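Local coordinates for protein rRNA N-glycosidase (Bougainvillea spectabilis, PDB 3CTK) that belongs to the plant ribosome-inactivating proteins, whose compact fold sets a mixed beta sheet against a cluster of helices, at residues A[84-89]-A[96-101]; A[108-111]-A[116-119]; A[119-124]-A[155-160]; A[140-145]-A[150-155]. One frame throughout, in Å; residues are numbered along the deposited sequence.

Contact 1 (A[84-89]-A[96-101]); sequences AVFLDK and SKLFPG
F86 and F99 both carry CG opposite the carbonyl carbon and beside the backbone N (chi1 -64° in F86, -45° in F99), and these rotations send the two rings into the gap between strand 81-88 and the chain leaving helix 92-97. Strand 81-88, helix 92-97 and strand 105-108 make a beta-alpha-beta unit with its two strands parallel, and this contact packs the exit of the helix against the first of them. The rings are neither stacked nor perpendicular: their centroids lie 5.9 Å apart with the planes at 34°, and the two side chains slide past each other in opposite directions, CZ of F86 coming 3.9 Å from CD1 of F99. L98 meets F86 differently, with CD1 at the edge of that ring, near its plane, 4.0 Å from CE2. Within its own segment, L98 also lays CB over one face of the F99 ring, off toward the rim, so leucine and phenylalanine present one continuous apolar surface to the strand. The four touching residues are buried, which suits their hydrocarbon side chains, and no hydrogen bond joins the two segments. Polar support comes from R105 on the next strand, whose guanidinium binds the carbonyl oxygens of L98 and F99, the residues where the chain has left the helix. L98 and F99 also touch A63 of strand 59-65. The small A84 lets the larger ring come close to the strand: its CB sits 3.7 Å from CD1 of F99.

Contact 2 (A[108-111]-A[116-119]); sequences LTFD and KLVN
The chain turns a corner at T109 and F110 before entering helix 114-121, F110 and K116 lying closest along the backbone with their CA atoms 6.0 Å apart. F110 sets CG between its backbone N and carbonyl carbon (chi1 53°), the crowded position, and the side chains of F110 and L117 cross at about a right angle. One methyl does the touching, CD2 of L117 lying 3.6 Å from CE1 of F110. An aromatic ring and a branched aliphatic chain suit the buried side of helix 114-121, where L117 lies. D111, one residue on, meets the exposed K116. Its OD2 presses against the aliphatic stem of K116, 3.1 Å from CG and 3.2 Å from CB, a tight fit of a carboxylate against methylenes. The opposite charges are not paired here: K116 bends at chi2 and carries its ammonium away, NZ lying 6.1 Å from OD1 of D111. The same OD2 instead accepts a hydrogen bond from S113 OG, close to the start of the helix, and that hydroxyl also has a weak bond with K116 N. Beyond the contact, F110 is tied by its backbone to D88 of strand 81-88, its ring packs on L87 and on A153 of helix 149-168, and L117 reaches L157 and I160 of that same long helix. The turn thus sits wedged between the edge of the sheet and two helices.

Contact 3 (A[119-124]-A[155-160]); sequences NAAKVD and FFLIVI
A121 and L157 form the tight part of this contact, where the end of helix 114-121 meets the middle of helix 149-168. CB of A121 lies 3.7 Å from CD1 of L157. With CG opposite its carbonyl carbon (chi1 -72°), L157 sends that atom across toward the first helix, and chi2 near 180° (171°) settles which methyl, CD1, meets the alanine, while CD2 faces L117 one turn earlier in the first helix. A small residue suits position 121, because the leucine fills the space between the helices, where the CA atoms of A121 and L157 are 8.4 Å apart. The packing thins toward the surface. K122 leaves the helix with a positive phi (71°), its CB pointing away, and V123 comes no nearer than 4.7 Å with its side chain, although its carbonyl O lies 4.0 Å from CD1 of L157. D124 beyond it is exposed, and its CB also points away. Between the two segments no hydrogen bond forms, so cohesion there should come from dispersion and burial of methyl groups; a fixed geometry is added at the edge, where the carbonyl O of A121 accepts a hydrogen bond from Q150 NE2 on the other helix.

Contact 4 (A[140-145]-A[150-155]); sequences EAIHGK and QEIAKF
I142 drives its two branches into different parts of helix 149-168. CG1 is placed between the backbone N and the carbonyl carbon (chi1 67°); the side chains of I142 and F155 cross at about a right angle, and the CD1 methyl reaches the root of the ring, 3.7 Å from CG and 3.8 Å from CD2. The shorter branch points down the helix toward its N-terminal end: CG2 lies 3.8 Å from CB of E151 and 3.9 Å from CG1 of I152. A beta-branched residue suits this place, since one side chain spans a full turn of the opposing helix, from 151 to 155. E151 crosses I142 obliquely and then bends at chi2 (-58°), folding its carboxylate back so that OE1 comes 3.6 Å from CB of A141; the small alanine admits the acid alongside it. The F155 ring, met by CD1 of I142, also meets the ring of Y74 edge-to-face. The contact joins two consecutive helices, 132-142 and 149-168, across a short link: a type II beta turn runs from I142 to K145, closed by the bond from K145 N to I142 O, and G144 at its third position adopts the positive phi that glycine tolerates readily. E151 N in turn bonds N148 OD1 at the start of the next helix. Across the two segments no hydrogen bond is made; the join is hydrocarbon against hydrocarbon, with the carboxylate at its margin, in the first turn of a helix whose dipole would be expected to stabilise a negative charge.

In the fold
From the N terminus, contact 1 closes the short loop through helix 92-97, inside the beta-alpha-beta unit at one edge of the sheet. Contact 2 follows in series and closes the still shorter link from strand 105-108 into helix 114-121; backbone bonds between 84-89 and 108-111 join these two. Contact 3 begins where contact 2 ends, sharing N119, and closes a loop of thirty residues by bringing helix 114-121 to helix 149-168. Contact 4 is nested inside that loop, fastening helix 132-142 to the same long helix and sharing F155. Helix 149-168 is thus common to contacts 3 and 4, and L108 and L87 pack on its F156 from the sheet.

Contact 1 (A[84-89]-A[96-101])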
# COMPACT_ATOMS: atom_id res chain seq x y z
N ALA A 84 -4.95 -8.32 -17.21
CA ALA A 84 -4.37 -7.15 -16.55
C ALA A 84 -5.49 -6.18 -16.22
O ALA A 84 -6.31 -5.84 -17.07
CB ALA A 84 -3.36 -6.47 -17.47
N VAL A 85 -5.53 -5.75 -14.96
CA VAL A 85 -6.56 -4.82 -14.52
C VAL A 85 -5.87 -3.58 -13.97
O VAL A 85 -5.06 -3.66 -13.04
CB VAL A 85 -7.43 -5.46 -13.41
CG1 VAL A 85 -8.51 -4.49 -12.96
CG2 VAL A 85 -8.04 -6.76 -13.94
N PHE A 86 -6.17 -2.43 -14.56
CA PHE A 86 -5.56 -1.18 -14.13
C PHE A 86 -6.55 -0.17 -13.58
O PHE A 86 -7.68 -0.08 -14.05
CB PHE A 86 -4.83 -0.51 -15.30
CG PHE A 86 -3.66 -1.29 -15.83
CD1 PHE A 86 -3.79 -2.02 -17.01
CD2 PHE A 86 -2.43 -1.27 -15.18
CE1 PHE A 86 -2.70 -2.71 -17.54
CE2 PHE A 86 -1.34 -1.96 -15.69
CZ PHE A 86 -1.47 -2.68 -16.88
N LEU A 87 -6.10 0.59 -12.59
CA LEU A 87 -6.92 1.65 -12.03
C LEU A 87 -6.86 2.77 -13.06
O LEU A 87 -5.95 2.80 -13.89
CB LEU A 87 -6.33 2.13 -10.70
CG LEU A 87 -6.54 1.20 -9.51
CD1 LEU A 87 -5.52 1.51 -8.41
CD2 LEU A 87 -7.96 1.37 -9.00
N ASP A 88 -7.83 3.68 -13.03
CA ASP A 88 -7.83 4.78 -13.98
C ASP A 88 -6.81 5.82 -13.51
O ASP A 88 -6.44 5.86 -12.33
CB ASP A 88 -9.23 5.41 -14.06
CG ASP A 88 -9.36 6.45 -15.16
OD1 ASP A 88 -8.70 6.30 -16.22
OD2 ASP A 88 -10.14 7.41 -14.98
N LYS A 89 -6.32 6.63 -14.44
CA LYS A 89 -5.37 7.69 -14.13
C LYS A 89 -3.99 7.25 -13.62
O LYS A 89 -3.34 8.00 -12.89
CB LYS A 89 -5.98 8.65 -13.10
CG LYS A 89 -7.40 9.08 -13.42
CD LYS A 89 -7.50 9.77 -14.77
CE LYS A 89 -8.92 10.25 -15.03
NZ LYS A 89 -9.07 10.87 -16.38
N SER A 96 1.66 0.83 -20.32
CA SER A 96 2.51 0.50 -21.45
C SER A 96 3.53 -0.60 -21.19
O SER A 96 3.80 -1.42 -22.06
CB SER A 96 3.27 1.75 -21.94
OG SER A 96 2.38 2.73 -22.45
N LYS A 97 4.08 -0.64 -19.98
CA LYS A 97 5.11 -1.64 -19.68
C LYS A 97 4.79 -2.80 -18.74
O LYS A 97 5.49 -3.81 -18.76
CB LYS A 97 6.37 -0.93 -19.18
CG LYS A 97 7.13 -0.22 -20.29
CD LYS A 97 8.37 0.47 -19.77
CE LYS A 97 9.29 0.85 -20.92
NZ LYS A 97 8.56 1.58 -21.99
N LEU A 98 3.75 -2.68 -17.92
CA LEU A 98 3.40 -3.77 -17.02
C LEU A 98 2.70 -4.92 -17.72
O LEU A 98 1.98 -4.71 -18.70
CB LEU A 98 2.51 -3.27 -15.87
CG LEU A 98 3.22 -2.50 -14.76
CD1 LEU A 98 2.20 -1.89 -13.81
CD2 LEU A 98 4.16 -3.45 -14.01
N PHE A 99 2.93 -6.13 -17.21
CA PHE A 99 2.30 -7.34 -17.75
C PHE A 99 2.37 -7.39 -19.27
O PHE A 99 1.36 -7.49 -19.96
CB PHE A 99 0.84 -7.37 -17.28
CG PHE A 99 0.67 -7.02 -15.82
CD1 PHE A 99 -0.29 -6.10 -15.42
CD2 PHE A 99 1.47 -7.62 -14.85
CE1 PHE A 99 -0.45 -5.77 -14.07
CE2 PHE A 99 1.32 -7.30 -13.50
CZ PHE A 99 0.35 -6.37 -13.11
N PRO A 100 3.60 -7.36 -19.81
CA PRO A 100 3.80 -7.39 -21.26
C PRO A 100 3.20 -8.61 -21.95
O PRO A 100 3.29 -9.73 -21.46
CB PRO A 100 5.32 -7.34 -21.40
CG PRO A 100 5.79 -8.06 -20.16
CD PRO A 100 4.88 -7.48 -19.10
N GLY A 101 2.56 -8.38 -23.10
CA GLY A 101 1.97 -9.46 -23.85
C GLY A 101 0.57 -9.87 -23.46
O GLY A 101 -0.10 -10.56 -24.22

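Contact 2 (A[108-111]-A[116-119])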
# COMPACT_ATOMS: atom_id res chain seq x y z
N LEU A 108 -10.20 0.30 -15.40
CA LEU A 108 -11.34 0.55 -14.53
C LEU A 108 -11.82 2.00 -14.67
O LEU A 108 -11.09 2.86 -15.14
CB LEU A 108 -10.96 0.25 -13.07
CG LEU A 108 -10.55 -1.21 -12.81
CD1 LEU A 108 -9.92 -1.35 -11.43
CD2 LEU A 108 -11.77 -2.11 -12.96
N THR A 109 -13.06 2.25 -14.26
CA THR A 109 -13.63 3.59 -14.37
C THR A 109 -13.26 4.50 -13.20
O THR A 109 -13.52 5.70 -13.25
CB THR A 109 -15.17 3.54 -14.50
OG1 THR A 109 -15.73 2.88 -13.36
CG2 THR A 109 -15.57 2.79 -15.77
N PHE A 110 -12.66 3.93 -12.16
CA PHE A 110 -12.25 4.70 -11.00
C PHE A 110 -10.74 4.67 -10.78
O PHE A 110 -10.06 3.73 -11.21
CB PHE A 110 -12.98 4.20 -9.74
CG PHE A 110 -12.85 2.71 -9.49
CD1 PHE A 110 -11.73 2.19 -8.84
CD2 PHE A 110 -13.86 1.84 -9.89
CE1 PHE A 110 -11.62 0.82 -8.60
CE2 PHE A 110 -13.76 0.47 -9.65
CZ PHE A 110 -12.64 -0.05 -9.00
N ASP A 111 -10.20 5.71 -10.14
CA ASP A 111 -8.77 5.76 -9.87
C ASP A 111 -8.46 5.20 -8.49
O ASP A 111 -9.37 4.76 -7.77
CB ASP A 111 -8.24 7.20 -10.03
CG ASP A 111 -8.76 8.15 -8.96
OD1 ASP A 111 -8.78 9.37 -9.23
OD2 ASP A 111 -9.11 7.69 -7.86
N LYS A 116 -12.37 7.83 -4.42
CA LYS A 116 -12.98 7.14 -5.55
C LYS A 116 -13.18 5.66 -5.26
O LYS A 116 -14.17 5.06 -5.68
CB LYS A 116 -12.12 7.31 -6.81
CG LYS A 116 -11.95 8.76 -7.24
CD LYS A 116 -13.29 9.42 -7.53
CE LYS A 116 -13.11 10.88 -7.93
NZ LYS A 116 -14.41 11.56 -8.18
N LEU A 117 -12.24 5.06 -4.52
CA LEU A 117 -12.35 3.65 -4.17
C LEU A 117 -13.51 3.37 -3.24
O LEU A 117 -14.25 2.40 -3.43
CB LEU A 117 -11.05 3.15 -3.53
CG LEU A 117 -9.84 2.95 -4.44
CD1 LEU A 117 -8.62 2.60 -3.60
CD2 LEU A 117 -10.13 1.85 -5.46
N VAL A 118 -13.69 4.19 -2.21
CA VAL A 118 -14.79 3.96 -1.27
C VAL A 118 -16.13 4.20 -1.96
O VAL A 118 -17.12 3.52 -1.65
CB VAL A 118 -14.69 4.88 -0.02
CG1 VAL A 118 -13.39 4.60 0.72
CG2 VAL A 118 -14.79 6.34 -0.41
N ASN A 119 -16.17 5.14 -2.89
CA ASN A 119 -17.41 5.42 -3.62
C ASN A 119 -17.81 4.23 -4.49
O ASN A 119 -18.99 3.96 -4.67
CB ASN A 119 -17.25 6.67 -4.50
CG ASN A 119 -17.34 7.96 -3.71
OD1 ASN A 119 -17.61 7.95 -2.51
ND2 ASN A 119 -17.13 9.09 -4.39

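Contact 3 (A[119-124]-A[155-160])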
# COMPACT_ATOMS: atom_id res chain seq x y z
N ASN A 119 -16.17 5.14 -2.89
CA ASN A 119 -17.41 5.42 -3.62
C ASN A 119 -17.81 4.23 -4.49
O ASN A 119 -18.99 3.96 -4.67
CB ASN A 119 -17.25 6.67 -4.50
CG ASN A 119 -17.34 7.96 -3.71
OD1 ASN A 119 -17.61 7.95 -2.51
ND2 ASN A 119 -17.13 9.09 -4.39
N ALA A 120 -16.82 3.53 -5.02
CA ALA A 120 -17.08 2.38 -5.87
C ALA A 120 -17.39 1.14 -5.03
O ALA A 120 -18.25 0.33 -5.39
CB ALA A 120 -15.88 2.11 -6.79
N ALA A 121 -16.70 1.00 -3.91
CA ALA A 121 -16.90 -0.14 -3.02
C ALA A 121 -18.19 -0.00 -2.22
O ALA A 121 -18.78 -1.00 -1.80
CB ALA A 121 -15.71 -0.27 -2.06
N LYS A 122 -18.61 1.24 -2.02
CA LYS A 122 -19.82 1.59 -1.28
C LYS A 122 -19.67 1.35 0.22
O LYS A 122 -20.65 1.19 0.95
CB LYS A 122 -21.03 0.82 -1.83
CG LYS A 122 -21.27 1.11 -3.31
CD LYS A 122 -22.69 0.75 -3.73
CE LYS A 122 -22.94 1.14 -5.18
NZ LYS A 122 -24.38 0.98 -5.55
N VAL A 123 -18.42 1.33 0.67
CA VAL A 123 -18.10 1.12 2.08
C VAL A 123 -16.85 1.93 2.41
O VAL A 123 -15.87 1.91 1.66
CB VAL A 123 -17.85 -0.37 2.40
CG1 VAL A 123 -16.66 -0.89 1.61
CG2 VAL A 123 -17.62 -0.55 3.91
N ASP A 124 -16.88 2.65 3.52
CA ASP A 124 -15.74 3.47 3.91
C ASP A 124 -14.66 2.66 4.63
O ASP A 124 -14.94 1.60 5.20
CB ASP A 124 -16.20 4.62 4.79
CG ASP A 124 -15.71 5.96 4.28
OD1 ASP A 124 -14.47 6.16 4.23
OD2 ASP A 124 -16.56 6.81 3.93
N PHE A 155 -11.27 -5.03 -2.95
CA PHE A 155 -9.97 -5.68 -2.95
C PHE A 155 -8.86 -4.63 -2.84
O PHE A 155 -7.94 -4.77 -2.03
CB PHE A 155 -9.79 -6.49 -4.24
CG PHE A 155 -8.36 -6.88 -4.51
CD1 PHE A 155 -7.70 -7.79 -3.69
CD2 PHE A 155 -7.66 -6.29 -5.57
CE1 PHE A 155 -6.37 -8.12 -3.92
CE2 PHE A 155 -6.32 -6.62 -5.80
CZ PHE A 155 -5.68 -7.53 -4.98
N PHE A 156 -8.94 -3.59 -3.66
CA PHE A 156 -7.92 -2.54 -3.62
C PHE A 156 -7.83 -1.90 -2.24
O PHE A 156 -6.74 -1.69 -1.73
CB PHE A 156 -8.19 -1.47 -4.69
CG PHE A 156 -7.69 -1.84 -6.06
CD1 PHE A 156 -8.57 -1.95 -7.14
CD2 PHE A 156 -6.33 -2.07 -6.28
CE1 PHE A 156 -8.10 -2.29 -8.41
CE2 PHE A 156 -5.86 -2.41 -7.54
CZ PHE A 156 -6.74 -2.52 -8.61
N LEU A 157 -8.97 -1.58 -1.65
CA LEU A 157 -8.97 -0.96 -0.32
C LEU A 157 -8.24 -1.82 0.70
O LEU A 157 -7.47 -1.32 1.51
CB LEU A 157 -10.40 -0.69 0.15
CG LEU A 157 -11.11 0.46 -0.58
CD1 LEU A 157 -12.59 0.51 -0.21
CD2 LEU A 157 -10.42 1.77 -0.23
N ILE A 158 -8.49 -3.13 0.65
CA ILE A 158 -7.85 -4.03 1.60
C ILE A 158 -6.36 -4.21 1.33
O ILE A 158 -5.54 -4.04 2.23
CB ILE A 158 -8.55 -5.42 1.59
CG1 ILE A 158 -10.01 -5.25 2.02
CG2 ILE A 158 -7.82 -6.39 2.52
CD1 ILE A 158 -10.86 -6.51 1.89
N VAL A 159 -6.00 -4.50 0.08
CA VAL A 159 -4.59 -4.72 -0.24
C VAL A 159 -3.72 -3.46 -0.12
O VAL A 159 -2.57 -3.55 0.30
CB VAL A 159 -4.43 -5.33 -1.66
CG1 VAL A 159 -4.51 -4.26 -2.73
CG2 VAL A 159 -3.11 -6.10 -1.74
N ILE A 160 -4.27 -2.30 -0.46
CA ILE A 160 -3.50 -1.07 -0.36
C ILE A 160 -3.11 -0.79 1.09
O ILE A 160 -1.97 -0.40 1.38
CB ILE A 160 -4.29 0.15 -0.92
CG1 ILE A 160 -4.36 0.06 -2.45
CG2 ILE A 160 -3.63 1.44 -0.49
CD1 ILE A 160 -5.27 1.09 -3.10

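Contact 4 (A[140-145]-A[150-155])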
# COMPACT_ATOMS: atom_id res chain seq x y z
N GLU A 140 -10.86 -14.07 -3.73
CA GLU A 140 -11.75 -15.12 -4.20
C GLU A 140 -12.97 -14.55 -4.92
O GLU A 140 -13.53 -15.17 -5.82
CB GLU A 140 -12.23 -15.97 -3.02
CG GLU A 140 -11.29 -17.09 -2.64
CD GLU A 140 -11.38 -18.25 -3.59
OE1 GLU A 140 -10.63 -19.24 -3.40
OE2 GLU A 140 -12.19 -18.20 -4.54
N ALA A 141 -13.38 -13.36 -4.51
CA ALA A 141 -14.55 -12.72 -5.09
C ALA A 141 -14.34 -12.14 -6.49
O ALA A 141 -15.31 -11.96 -7.23
CB ALA A 141 -15.07 -11.63 -4.15
N ILE A 142 -13.09 -11.87 -6.85
CA ILE A 142 -12.80 -11.27 -8.16
C ILE A 142 -11.95 -12.13 -9.09
O ILE A 142 -12.02 -11.98 -10.31
CB ILE A 142 -12.07 -9.92 -8.00
CG1 ILE A 142 -10.68 -10.15 -7.40
CG2 ILE A 142 -12.90 -8.98 -7.13
CD1 ILE A 142 -9.83 -8.90 -7.29
N HIS A 143 -11.15 -13.02 -8.52
CA HIS A 143 -10.27 -13.86 -9.32
C HIS A 143 -11.02 -14.77 -10.29
O HIS A 143 -11.84 -15.58 -9.89
CB HIS A 143 -9.39 -14.71 -8.40
CG HIS A 143 -8.28 -15.41 -9.11
ND1 HIS A 143 -6.99 -14.91 -9.17
CD2 HIS A 143 -8.26 -16.56 -9.82
CE1 HIS A 143 -6.24 -15.73 -9.88
NE2 HIS A 143 -6.98 -16.74 -10.28
N GLY A 144 -10.72 -14.62 -11.58
CA GLY A 144 -11.36 -15.45 -12.59
C GLY A 144 -12.84 -15.19 -12.81
O GLY A 144 -13.53 -16.00 -13.42
N LYS A 145 -13.32 -14.06 -12.31
CA LYS A 145 -14.73 -13.71 -12.45
C LYS A 145 -14.93 -12.48 -13.33
O LYS A 145 -13.98 -11.74 -13.59
CB LYS A 145 -15.34 -13.47 -11.07
CG LYS A 145 -15.51 -14.76 -10.28
CD LYS A 145 -15.96 -14.52 -8.86
CE LYS A 145 -16.44 -15.82 -8.24
NZ LYS A 145 -15.51 -16.94 -8.55
N GLN A 150 -17.48 -2.84 -7.97
CA GLN A 150 -17.63 -2.79 -6.52
C GLN A 150 -16.73 -3.78 -5.78
O GLN A 150 -16.08 -3.41 -4.80
CB GLN A 150 -19.09 -3.02 -6.13
CG GLN A 150 -19.33 -3.12 -4.63
CD GLN A 150 -20.80 -3.17 -4.27
OE1 GLN A 150 -21.61 -3.74 -5.01
NE2 GLN A 150 -21.15 -2.60 -3.13
N GLU A 151 -16.70 -5.02 -6.24
CA GLU A 151 -15.88 -6.04 -5.60
C GLU A 151 -14.39 -5.75 -5.75
O GLU A 151 -13.60 -5.98 -4.83
CB GLU A 151 -16.21 -7.42 -6.16
CG GLU A 151 -17.60 -7.90 -5.78
CD GLU A 151 -17.80 -7.95 -4.28
OE1 GLU A 151 -17.06 -8.71 -3.61
OE2 GLU A 151 -18.69 -7.23 -3.77
N ILE A 152 -14.00 -5.25 -6.92
CA ILE A 152 -12.60 -4.94 -7.18
C ILE A 152 -12.15 -3.76 -6.32
O ILE A 152 -11.02 -3.73 -5.84
CB ILE A 152 -12.38 -4.64 -8.68
CG1 ILE A 152 -12.60 -5.92 -9.49
CG2 ILE A 152 -10.96 -4.13 -8.91
CD1 ILE A 152 -12.63 -5.73 -11.00
N ALA A 153 -13.04 -2.79 -6.12
CA ALA A 153 -12.69 -1.64 -5.29
C ALA A 153 -12.43 -2.11 -3.85
O ALA A 153 -11.53 -1.60 -3.18
CB ALA A 153 -13.81 -0.60 -5.31
N LYS A 154 -13.21 -3.09 -3.39
CA LYS A 154 -13.03 -3.61 -2.04
C LYS A 154 -11.66 -4.28 -1.92
O LYS A 154 -10.96 -4.12 -0.92
CB LYS A 154 -14.13 -4.62 -1.70
CG LYS A 154 -15.50 -3.98 -1.51
CD LYS A 154 -16.59 -5.01 -1.25
CE LYS A 154 -16.39 -5.73 0.08
NZ LYS A 154 -15.13 -6.54 0.12
N PHE A 155 -11.27 -5.03 -2.95
CA PHE A 155 -9.97 -5.68 -2.95
C PHE A 155 -8.86 -4.63 -2.84
O PHE A 155 -7.94 -4.77 -2.03
CB PHE A 155 -9.79 -6.49 -4.24
CG PHE A 155 -8.36 -6.88 -4.51
CD1 PHE A 155 -7.70 -7.79 -3.69
CD2 PHE A 155 -7.66 -6.29 -5.57
CE1 PHE A 155 -6.37 -8.12 -3.92
CE2 PHE A 155 -6.32 -6.62 -5.80
CZ PHE A 155 -5.68 -7.53 -4.98